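Local coordinates for protein Two-component response regulator yesN (Fusobacterium nucleatum, PDB 3LSG) that probably binds DNA sequence-specifically as a transcription factor of a two-component system, this chain being its C-terminal AraC-type helix-turn-helix domain, at residues F44-F48 with Q49-L53. Residues are numbered along the deposited sequence; the frame is centred on the assembly and turned at random.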
ATOM      1  N   PHE A  44     -11.695  12.709   9.489  1.00 33.45           N
ATOM      2  CA  PHE A  44     -11.237  11.651  10.380  1.00 33.71           C
ATOM      3  C   PHE A  44      -9.959  12.030  11.125  1.00 34.42           C
ATOM      4  O   PHE A  44      -9.603  11.399  12.123  1.00 32.91           O
ATOM      5  CB  PHE A  44     -11.022  10.356   9.595  1.00 28.87           C
ATOM      6  CG  PHE A  44     -12.297   9.702   9.156  1.00 33.12           C
ATOM      7  CD1 PHE A  44     -12.777   8.583   9.814  1.00 31.18           C
ATOM      8  CD2 PHE A  44     -13.024  10.218   8.085  1.00 31.63           C
ATOM      9  CE1 PHE A  44     -13.956   7.978   9.417  1.00 38.06           C
ATOM     10  CE2 PHE A  44     -14.210   9.623   7.680  1.00 34.71           C
ATOM     11  CZ  PHE A  44     -14.681   8.502   8.348  1.00 39.07           C
ATOM     12  N   GLY A  45      -9.262  13.040  10.620  1.00 33.56           N
ATOM     13  CA  GLY A  45      -8.069  13.542  11.273  1.00 36.58           C
ATOM     14  C   GLY A  45      -6.777  12.865  10.858  1.00 35.79           C
ATOM     15  O   GLY A  45      -5.690  13.321  11.209  1.00 38.27           O
ATOM     16  N   ILE A  46      -6.891  11.770  10.119  1.00 30.15           N
ATOM     17  CA  ILE A  46      -5.729  11.059   9.620  1.00 26.79           C
ATOM     18  C   ILE A  46      -6.059  10.638   8.200  1.00 26.16           C
ATOM     19  O   ILE A  46      -7.224  10.615   7.827  1.00 28.66           O
ATOM     20  CB  ILE A  46      -5.426   9.793  10.458  1.00 31.91           C
ATOM     21  CG1 ILE A  46      -6.564   8.779  10.329  1.00 26.49           C
ATOM     22  CG2 ILE A  46      -5.210  10.148  11.925  1.00 37.01           C
ATOM     23  CD1 ILE A  46      -6.242   7.423  10.934  1.00 26.48           C
ATOM     24  N   PRO A  47      -5.033  10.317   7.406  1.00 23.88           N
ATOM     25  CA  PRO A  47      -5.199   9.919   6.003  1.00 22.30           C
ATOM     26  C   PRO A  47      -6.016   8.637   5.859  1.00 23.50           C
ATOM     27  O   PRO A  47      -5.971   7.775   6.743  1.00 22.66           O
ATOM     28  CB  PRO A  47      -3.761   9.671   5.528  1.00 20.91           C
ATOM     29  CG  PRO A  47      -2.897  10.467   6.459  1.00 27.31           C
ATOM     30  CD  PRO A  47      -3.615  10.484   7.786  1.00 26.45           C
ATOM     31  N   PHE A  48      -6.745   8.510   4.753  1.00 19.14           N
ATOM     32  CA  PHE A  48      -7.506   7.286   4.496  1.00 21.03           C
ATOM     33  C   PHE A  48      -6.657   6.023   4.660  1.00 20.50           C
ATOM     34  O   PHE A  48      -7.085   5.063   5.292  1.00 20.89           O
ATOM     35  CB  PHE A  48      -8.119   7.294   3.098  1.00 20.80           C
ATOM     36  CG  PHE A  48      -8.483   5.920   2.601  1.00 18.84           C
ATOM     37  CD1 PHE A  48      -9.671   5.324   2.978  1.00 22.25           C
ATOM     38  CD2 PHE A  48      -7.624   5.220   1.783  1.00 18.21           C
ATOM     39  CE1 PHE A  48     -10.003   4.042   2.533  1.00 27.75           C
ATOM     40  CE2 PHE A  48      -7.944   3.932   1.341  1.00 20.37           C
ATOM     41  CZ  PHE A  48      -9.131   3.351   1.711  1.00 24.55           C
ATOM     42  N   GLN A  49      -5.450   6.029   4.094  1.00 19.56           N
ATOM     43  CA  GLN A  49      -4.586   4.850   4.145  1.00 21.20           C
ATOM     44  C   GLN A  49      -4.239   4.425   5.582  1.00 21.10           C
ATOM     45  O   GLN A  49      -4.128   3.238   5.866  1.00 20.90           O
ATOM     46  CB  GLN A  49      -3.299   5.085   3.344  1.00 19.46           C
ATOM     47  CG  GLN A  49      -3.497   5.199   1.831  1.00 17.35           C
ATOM     48  CD  GLN A  49      -3.838   6.623   1.359  1.00 19.92           C
ATOM     49  OE1 GLN A  49      -4.170   7.512   2.154  1.00 20.93           O
ATOM     50  NE2 GLN A  49      -3.744   6.837   0.059  1.00 17.90           N
ATOM     51  N   ASP A  50      -4.028   5.398   6.467  1.00 20.76           N
ATOM     52  CA  ASP A  50      -3.686   5.119   7.863  1.00 21.37           C
ATOM     53  C   ASP A  50      -4.907   4.565   8.597  1.00 23.57           C
ATOM     54  O   ASP A  50      -4.794   3.693   9.446  1.00 20.38           O
ATOM     55  CB  ASP A  50      -3.217   6.392   8.585  1.00 24.22           C
ATOM     56  CG  ASP A  50      -1.860   6.889   8.095  1.00 34.08           C
ATOM     57  OD1 ASP A  50      -1.257   6.225   7.230  1.00 33.52           O
ATOM     58  OD2 ASP A  50      -1.399   7.948   8.583  1.00 35.86           O
ATOM     59  N   TYR A  51      -6.079   5.111   8.285  1.00 20.76           N
ATOM     60  CA  TYR A  51      -7.311   4.623   8.884  1.00 18.37           C
ATOM     61  C   TYR A  51      -7.557   3.182   8.440  1.00 19.28           C
ATOM     62  O   TYR A  51      -7.956   2.327   9.234  1.00 22.38           O
ATOM     63  CB  TYR A  51      -8.485   5.524   8.494  1.00 21.32           C
ATOM     64  CG  TYR A  51      -9.804   5.147   9.144  1.00 22.67           C
ATOM     65  CD1 TYR A  51     -10.243   5.788  10.292  1.00 22.91           C
ATOM     66  CD2 TYR A  51     -10.611   4.165   8.593  1.00 24.60           C
ATOM     67  CE1 TYR A  51     -11.462   5.456  10.880  1.00 36.91           C
ATOM     68  CE2 TYR A  51     -11.815   3.816   9.167  1.00 25.96           C
ATOM     69  CZ  TYR A  51     -12.241   4.469  10.309  1.00 33.03           C
ATOM     70  OH  TYR A  51     -13.440   4.123  10.877  1.00 36.48           O
ATOM     71  N   LEU A  52      -7.324   2.913   7.163  1.00 19.86           N
ATOM     72  CA  LEU A  52      -7.546   1.571   6.647  1.00 21.31           C
ATOM     73  C   LEU A  52      -6.554   0.598   7.301  1.00 18.30           C
ATOM     74  O   LEU A  52      -6.931  -0.480   7.741  1.00 21.67           O
ATOM     75  CB  LEU A  52      -7.399   1.546   5.125  1.00 16.19           C
ATOM     76  CG  LEU A  52      -7.439   0.148   4.491  1.00 15.17           C
ATOM     77  CD1 LEU A  52      -8.701  -0.642   4.859  1.00 16.30           C
ATOM     78  CD2 LEU A  52      -7.273   0.236   2.965  1.00 19.49           C
ATOM     79  N   LEU A  53      -5.293   1.004   7.376  1.00 15.73           N
ATOM     80  CA  LEU A  53      -4.274   0.204   8.041  1.00 14.59           C
ATOM     81  C   LEU A  53      -4.675  -0.093   9.492  1.00 17.15           C
ATOM     82  O   LEU A  53      -4.611  -1.230   9.943  1.00 17.36           O
ATOM     83  CB  LEU A  53      -2.915   0.906   7.973  1.00 15.53           C
ATOM     84  CG  LEU A  53      -1.814   0.166   8.739  1.00 23.33           C
ATOM     85  CD1 LEU A  53      -1.600  -1.219   8.109  1.00 20.69           C
ATOM     86  CD2 LEU A  53      -0.518   0.962   8.736  1.00 26.13           C
TER
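F44 turns the edge of its ring to the face of Y51 in a T-shaped stack, the centroids 5.0 Å apart and the planes inclined at 73°. The nearest atoms are F44 CD1 and Y51 CE1, 3.6 Å apart. Y51 reaches back over the loop because its CG stands anti to the backbone N (chi1 -176°). At the edge of the tyrosine ring and near its plane, I46 sets its terminal methyl CD1 3.8 Å from Y51 CB. F40 extends the aromatic group, stacking on F44 and meeting Y51 edge-to-face, while I7 and Q8 of helix 2-14 pack on F44.

In the AraC-type fold, whose two helix-turn-helix subdomains are joined by a long helix, this loop links helix 33-44 to that connector, helix 48-66. G45, with positive phi, is the first residue past helix 33-44, and P47 is the N-cap of helix 48-66. P47 O accepts a nearly straight bond from Y51 N (3.1 Å, 163° at the hydrogen) and a weak, strongly bent one from D50 N. The D50 carboxylate crosses the proline obliquely and touches its CG-CD side, with OD2 3.5 Å from P47 CD.

F48 and L52 lie side by side one turn apart, F48 CZ 3.8 Å from L52 CD2, and L52 CB sits above the rim of one phenyl face. The phenylalanine is buried against L22 and L25 of helix 22-28. Q49, bent at chi2, carries OE1 back to 4.0 Å from P47 CB, whereas its NE2 donates a hydrogen bond to D82 of the second subunit.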